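Local coordinates for protein nucleoside phosphorylase, putative (Trypanosoma brucei, PDB 3BJE) that works as a homodimeric uridine phosphorylase, a nucleoside phosphorylase that splits uridine with phosphate into uracil and ribose 1-phosphate, at residues R192-V195 and R196-G200; T246-F250 and Y251-G255. All blocks are in the same frame, centred on the assembly; numbering follows the deposited sequence.

Interaction 1: R192-V195 and R196-G200; sequences RRIV and REQTG
V195 and T199 meet on the buried side of helix 186-198, where the hydroxyl OG1 of T199 donates to the backbone O of V195 over 2.7 Å, reaching it from 26° out of the carbonyl plane. The V195 side chain faces the protein interior, with CG1 3.7 Å from T199 OG1, and packs on L201, I206 and F279; I194 adds to this face by lying on F279 too. T199 OG1 is also hydrogen-bonded to L201 N. These are the last turns of the helix: i to i+4 bonds run from R196 N to R192 O (2.9 Å) and from Q198 N to I194 O (2.9 Å). The solvent side is looser. There R193, its CG anti to the backbone N (chi1 180°) and its chain bent at chi3, brings NH1 to 2.9 Å from OE1 of E197 in a salt bridge, the guanidinium and carboxylate planes 78° apart; NH2 of R193 turns to E190. Exposed Q198 runs alongside buried I194, its NE2 3.4 Å from I194 CD1. On a third, partly exposed flank against 204-206, R192 and R196 run side by side, R192 extended and R196 bent at chi2 and chi3, R196 CD over one face of the R192 guanidinium. R192 NH1 and R196 NE come within 3.9 Å, a like-charge closeness probably eased by the salt bridge of R192 to D205 and the bond from R196 NH1 to I204 O.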
ATOM      1  N   ARG A 192      -2.540 -22.364   8.292  1.00 17.16           N
ATOM      2  CA  ARG A 192      -2.585 -21.395   9.378  1.00 17.95           C
ATOM      3  C   ARG A 192      -2.012 -21.987  10.665  1.00 18.33           C
ATOM      4  O   ARG A 192      -1.254 -21.310  11.369  1.00 19.13           O
ATOM      5  CB  ARG A 192      -3.993 -20.883   9.631  1.00 21.46           C
ATOM      6  CG  ARG A 192      -3.964 -19.648  10.487  1.00 22.55           C
ATOM      7  CD  ARG A 192      -5.328 -19.037  10.642  1.00 22.27           C
ATOM      8  NE  ARG A 192      -5.209 -17.744  11.315  1.00 23.25           N
ATOM      9  CZ  ARG A 192      -5.124 -17.579  12.630  1.00 25.08           C
ATOM     10  NH1 ARG A 192      -5.149 -18.616  13.460  1.00 23.67           N
ATOM     11  NH2 ARG A 192      -5.020 -16.357  13.123  1.00 24.46           N
ATOM     12  N   ARG A 193      -2.371 -23.233  10.970  1.00 18.27           N
ATOM     13  CA  ARG A 193      -1.894 -23.898  12.185  1.00 18.67           C
ATOM     14  C   ARG A 193      -0.369 -23.984  12.175  1.00 16.97           C
ATOM     15  O   ARG A 193       0.282 -23.656  13.167  1.00 18.34           O
ATOM     16  CB  ARG A 193      -2.502 -25.312  12.335  1.00 18.62           C
ATOM     17  CG  ARG A 193      -2.036 -26.057  13.581  1.00 19.48           C
ATOM     18  CD  ARG A 193      -2.534 -27.488  13.598  1.00 21.49           C
ATOM     19  NE  ARG A 193      -1.784 -28.380  12.711  1.00 24.27           N
ATOM     20  CZ  ARG A 193      -0.676 -29.043  13.055  1.00 26.25           C
ATOM     21  NH1 ARG A 193      -0.127 -28.887  14.255  1.00 26.48           N
ATOM     22  NH2 ARG A 193      -0.090 -29.850  12.174  1.00 28.99           N
ATOM     23  N   ILE A 194       0.202 -24.445  11.069  1.00 18.65           N
ATOM     24  CA  ILE A 194       1.641 -24.617  10.978  1.00 16.29           C
ATOM     25  C   ILE A 194       2.349 -23.273  11.077  1.00 17.78           C
ATOM     26  O   ILE A 194       3.301 -23.117  11.830  1.00 17.79           O
ATOM     27  CB  ILE A 194       2.035 -25.374   9.680  1.00 17.82           C
ATOM     28  CG1 ILE A 194       1.570 -26.827   9.750  1.00 19.30           C
ATOM     29  CG2 ILE A 194       3.542 -25.329   9.431  1.00 17.04           C
ATOM     30  CD1 ILE A 194       2.338 -27.697  10.751  1.00 21.46           C
ATOM     31  N   VAL A 195       1.866 -22.279  10.345  1.00 17.11           N
ATOM     32  CA  VAL A 195       2.491 -20.955  10.390  1.00 18.02           C
ATOM     33  C   VAL A 195       2.409 -20.342  11.799  1.00 17.86           C
ATOM     34  O   VAL A 195       3.384 -19.764  12.289  1.00 19.63           O
ATOM     35  CB  VAL A 195       1.853 -19.984   9.351  1.00 18.32           C
ATOM     36  CG1 VAL A 195       2.404 -18.568   9.534  1.00 23.18           C
ATOM     37  CG2 VAL A 195       2.135 -20.470   7.933  1.00 21.01           C
ATOM     38  N   ARG A 196       1.256 -20.448  12.451  1.00 19.57           N
ATOM     39  CA  ARG A 196       1.099 -19.918  13.807  1.00 20.77           C
ATOM     40  C   ARG A 196       1.954 -20.649  14.850  1.00 20.51           C
ATOM     41  O   ARG A 196       2.393 -20.028  15.825  1.00 22.44           O
ATOM     42  CB  ARG A 196      -0.374 -19.967  14.215  1.00 22.42           C
ATOM     43  CG  ARG A 196      -1.251 -19.003  13.429  1.00 24.20           C
ATOM     44  CD  ARG A 196      -1.265 -17.637  14.058  1.00 25.55           C
ATOM     45  NE  ARG A 196      -1.891 -17.710  15.379  1.00 25.82           N
ATOM     46  CZ  ARG A 196      -2.011 -16.678  16.208  1.00 29.94           C
ATOM     47  NH1 ARG A 196      -1.579 -15.478  15.849  1.00 24.52           N
ATOM     48  NH2 ARG A 196      -2.591 -16.846  17.395  1.00 29.54           N
ATOM     49  N   GLU A 197       2.175 -21.948  14.671  1.00 19.24           N
ATOM     50  CA  GLU A 197       2.883 -22.744  15.676  1.00 20.00           C
ATOM     51  C   GLU A 197       4.387 -22.707  15.494  1.00 19.92           C
ATOM     52  O   GLU A 197       5.135 -22.747  16.472  1.00 20.49           O
ATOM     53  CB  GLU A 197       2.376 -24.195  15.679  1.00 20.56           C
ATOM     54  CG  GLU A 197       0.963 -24.287  16.253  1.00 26.50           C
ATOM     55  CD  GLU A 197       0.360 -25.693  16.255  1.00 29.07           C
ATOM     56  OE1 GLU A 197       0.980 -26.645  15.734  1.00 29.04           O
ATOM     57  OE2 GLU A 197      -0.765 -25.832  16.787  1.00 32.66           O
ATOM     58  N   GLN A 198       4.813 -22.576  14.243  1.00 17.89           N
ATOM     59  CA  GLN A 198       6.208 -22.759  13.857  1.00 17.42           C
ATOM     60  C   GLN A 198       6.901 -21.511  13.307  1.00 17.74           C
ATOM     61  O   GLN A 198       7.987 -21.626  12.732  1.00 23.69           O
ATOM     62  CB  GLN A 198       6.308 -23.877  12.824  1.00 18.85           C
ATOM     63  CG  GLN A 198       5.868 -25.237  13.363  1.00 19.85           C
ATOM     64  CD  GLN A 198       5.953 -26.334  12.331  1.00 21.30           C
ATOM     65  OE1 GLN A 198       6.695 -26.220  11.350  1.00 23.33           O
ATOM     66  NE2 GLN A 198       5.184 -27.406  12.539  1.00 22.57           N
ATOM     67  N   THR A 199       6.301 -20.331  13.465  1.00 16.93           N
ATOM     68  CA  THR A 199       6.987 -19.106  13.085  1.00 17.93           C
ATOM     69  C   THR A 199       6.621 -17.971  14.026  1.00 17.74           C
ATOM     70  O   THR A 199       5.664 -18.055  14.784  1.00 17.60           O
ATOM     71  CB  THR A 199       6.625 -18.625  11.654  1.00 17.62           C
ATOM     72  OG1 THR A 199       5.350 -17.969  11.651  1.00 19.44           O
ATOM     73  CG2 THR A 199       6.591 -19.767  10.643  1.00 17.47           C
ATOM     74  N   GLY A 200       7.374 -16.880  13.933  1.00 17.67           N
ATOM     75  CA  GLY A 200       7.074 -15.668  14.683  1.00 16.99           C
ATOM     76  C   GLY A 200       5.767 -15.001  14.319  1.00 16.99           C
ATOM     77  O   GLY A 200       5.331 -14.074  15.010  1.00 18.51           O
TER

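Interaction 2: T246-F250 and Y251-G255; sequences TASGF and YGCQG. With URA (uracil), chain D.
The uracil-binding loop that follows strand 239-246 folds back on itself here, so that F250 and Q254 of the nucleobase pocket meet the ligand together. Q254 reads the base through its carboxamide: OE1 accepts from URA N3 at 2.8 Å with a nearly straight N-H...O angle of 173°, and NE2 donates to URA O2 at 3.0 Å. This paired recognition of an imide edge is characteristic of uridine phosphorylases. The other N-H of NE2 goes to the carbonyl O of G249 at 2.9 Å, in the carbonyl plane and on a lone pair, which fixes which end of the amide is nitrogen; R256 binds OE1 as well as the base. The chain of Q254 is extended beyond CG, whose 3.5 Å approach to A247 CB packs the stem. F250 brings CE1 over a face of the uracil, 3.5 Å from URA N3, and also touches the ribose 1-phosphate. With its CG anti to the backbone N (chi1 -172°), its ring turns an edge to Y251 in a T-shaped pair, planes at 70°. The second subunit also packs here: E106 of that subunit is hydrogen-bonded to the Y251 hydroxyl and its E101 to the backbone N of F250 and of Y251. A water accepts from S248 N and donates to C253 O, while CB of C253 presses to 3.4 Å from CA of G249.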
ATOM      1  N   THR A 246       2.258 -12.979   1.732  1.00 16.04           N
ATOM      2  CA  THR A 246       2.112 -11.579   1.400  1.00 15.12           C
ATOM      3  C   THR A 246       2.287 -10.674   2.628  1.00 15.70           C
ATOM      4  O   THR A 246       1.684 -10.886   3.676  1.00 16.29           O
ATOM      5  CB  THR A 246       0.739 -11.307   0.766  1.00 16.32           C
ATOM      6  OG1 THR A 246       0.602 -12.090  -0.425  1.00 16.43           O
ATOM      7  CG2 THR A 246       0.517  -9.797   0.436  1.00 13.97           C
ATOM      8  N   ALA A 247       3.096  -9.635   2.426  1.00 13.94           N
ATOM      9  CA  ALA A 247       3.552  -8.746   3.475  1.00 15.25           C
ATOM     10  C   ALA A 247       2.946  -7.358   3.349  1.00 16.04           C
ATOM     11  O   ALA A 247       2.558  -6.920   2.248  1.00 18.11           O
ATOM     12  CB  ALA A 247       5.077  -8.611   3.396  1.00 15.92           C
ATOM     13  N   SER A 248       2.898  -6.644   4.484  1.00 15.09           N
ATOM     14  CA  SER A 248       2.395  -5.254   4.563  1.00 14.90           C
ATOM     15  C   SER A 248       3.530  -4.213   4.537  1.00 14.30           C
ATOM     16  O   SER A 248       3.428  -3.117   5.080  1.00 15.93           O
ATOM     17  CB  SER A 248       1.512  -5.088   5.786  1.00 16.08           C
ATOM     18  OG  SER A 248       2.164  -5.502   6.980  1.00 15.85           O
ATOM     19  N   GLY A 249       4.620  -4.616   3.868  1.00 14.03           N
ATOM     20  CA  GLY A 249       5.825  -3.799   3.680  1.00 14.92           C
ATOM     21  C   GLY A 249       6.865  -4.621   2.956  1.00 16.38           C
ATOM     22  O   GLY A 249       6.594  -5.737   2.527  1.00 16.61           O
ATOM     23  N   PHE A 250       8.048  -4.046   2.800  1.00 14.78           N
ATOM     24  CA  PHE A 250       9.144  -4.668   2.069  1.00 13.56           C
ATOM     25  C   PHE A 250      10.342  -5.076   2.938  1.00 13.16           C
ATOM     26  O   PHE A 250      11.068  -6.001   2.604  1.00 15.98           O
ATOM     27  CB  PHE A 250       9.632  -3.690   1.006  1.00 11.69           C
ATOM     28  CG  PHE A 250      10.635  -4.269   0.056  1.00 14.85           C
ATOM     29  CD1 PHE A 250      10.208  -4.942  -1.073  1.00 15.95           C
ATOM     30  CD2 PHE A 250      11.987  -4.129   0.263  1.00 17.22           C
ATOM     31  CE1 PHE A 250      11.107  -5.472  -1.976  1.00 16.51           C
ATOM     32  CE2 PHE A 250      12.903  -4.635  -0.645  1.00 16.05           C
ATOM     33  CZ  PHE A 250      12.457  -5.314  -1.762  1.00 15.05           C
ATOM     34  N   TYR A 251      10.616  -4.324   4.000  1.00 14.50           N
ATOM     35  CA  TYR A 251      11.864  -4.444   4.732  1.00 13.58           C
ATOM     36  C   TYR A 251      11.602  -5.267   5.969  1.00 16.06           C
ATOM     37  O   TYR A 251      11.484  -6.474   5.849  1.00 15.56           O
ATOM     38  CB  TYR A 251      12.474  -3.052   4.990  1.00 15.55           C
ATOM     39  CG  TYR A 251      13.040  -2.458   3.715  1.00 13.45           C
ATOM     40  CD1 TYR A 251      14.254  -2.924   3.197  1.00 13.96           C
ATOM     41  CD2 TYR A 251      12.351  -1.487   2.993  1.00 14.84           C
ATOM     42  CE1 TYR A 251      14.766  -2.426   1.995  1.00 14.60           C
ATOM     43  CE2 TYR A 251      12.869  -0.967   1.789  1.00 12.39           C
ATOM     44  CZ  TYR A 251      14.084  -1.435   1.296  1.00 13.23           C
ATOM     45  OH  TYR A 251      14.636  -0.985   0.104  1.00 14.02           O
ATOM     46  N   GLY A 252      11.490  -4.647   7.141  1.00 16.14           N
ATOM     47  CA  GLY A 252      11.171  -5.411   8.363  1.00 14.93           C
ATOM     48  C   GLY A 252       9.926  -6.282   8.221  1.00 15.79           C
ATOM     49  O   GLY A 252       9.849  -7.377   8.760  1.00 16.39           O
ATOM     50  N   CYS A 253       8.952  -5.798   7.454  1.00 15.18           N
ATOM     51  CA  CYS A 253       7.747  -6.581   7.147  1.00 15.54           C
ATOM     52  C   CYS A 253       7.966  -7.869   6.399  1.00 14.96           C
ATOM     53  O   CYS A 253       7.065  -8.707   6.360  1.00 15.46           O
ATOM     54  CB  CYS A 253       6.781  -5.713   6.376  1.00 13.94           C
ATOM     55  SG  CYS A 253       6.093  -4.347   7.363  1.00 16.05           S
ATOM     56  N   GLN A 254       9.124  -7.994   5.748  1.00 13.51           N
ATOM     57  CA  GLN A 254       9.579  -9.228   5.098  1.00 14.47           C
ATOM     58  C   GLN A 254      10.827  -9.817   5.784  1.00 17.49           C
ATOM     59  O   GLN A 254      11.512 -10.625   5.205  1.00 16.31           O
ATOM     60  CB  GLN A 254       9.800  -9.013   3.596  1.00 16.90           C
ATOM     61  CG  GLN A 254       8.555  -8.538   2.860  1.00 17.15           C
ATOM     62  CD  GLN A 254       8.699  -8.453   1.347  1.00 14.47           C
ATOM     63  OE1 GLN A 254       9.553  -9.147   0.745  1.00 15.32           O
ATOM     64  NE2 GLN A 254       7.836  -7.645   0.717  1.00 15.73           N
ATOM     65  N   GLY A 255      11.119  -9.407   7.021  1.00 16.15           N
ATOM     66  CA  GLY A 255      12.267  -9.947   7.737  1.00 15.83           C
ATOM     67  C   GLY A 255      13.624  -9.408   7.296  1.00 17.94           C
ATOM     68  O   GLY A 255      14.648  -9.990   7.632  1.00 19.56           O
TER
HETATM   69  N1  URA D 501       9.164  -7.998  -4.125  1.00 23.69           N
HETATM   70  C2  URA D 501       8.926  -8.189  -2.808  1.00 17.09           C
HETATM   71  O2  URA D 501       7.843  -7.802  -2.265  1.00 16.44           O
HETATM   72  N3  URA D 501       9.844  -8.771  -2.052  1.00 18.01           N
HETATM   73  C4  URA D 501      11.021  -9.177  -2.566  1.00 19.21           C
HETATM   74  O4  URA D 501      11.840  -9.722  -1.807  1.00 20.74           O
HETATM   75  C5  URA D 501      11.290  -8.979  -3.906  1.00 21.54           C
HETATM   76  C6  URA D 501      10.320  -8.371  -4.682  1.00 22.36           C
HETATM   77  O   HOH W   1       4.346  -8.157   6.585  1.00 15.80           O

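How the interactions relate
Interaction 1 precedes interaction 2 in the chain, and both lie on the same side of its centre, about 17 Å between centres and about 10 Å between nearest atoms, without touching. The helix end at 192-200 is peripheral, about 23 Å from the centre of the chain, touches no other subunit and stands away from the annotated sites. The loop at 246-255 lies deeper, about 16 Å from that centre, buried, with the uracil and the second subunit among its neighbours; the F250 side chain is about 4 Å from the bound ribose 1-phosphate and about 7 Å from the side chain of M95, a calcium ligand. Interaction 1 is therefore helix-end packing, interaction 2 part of the pocket.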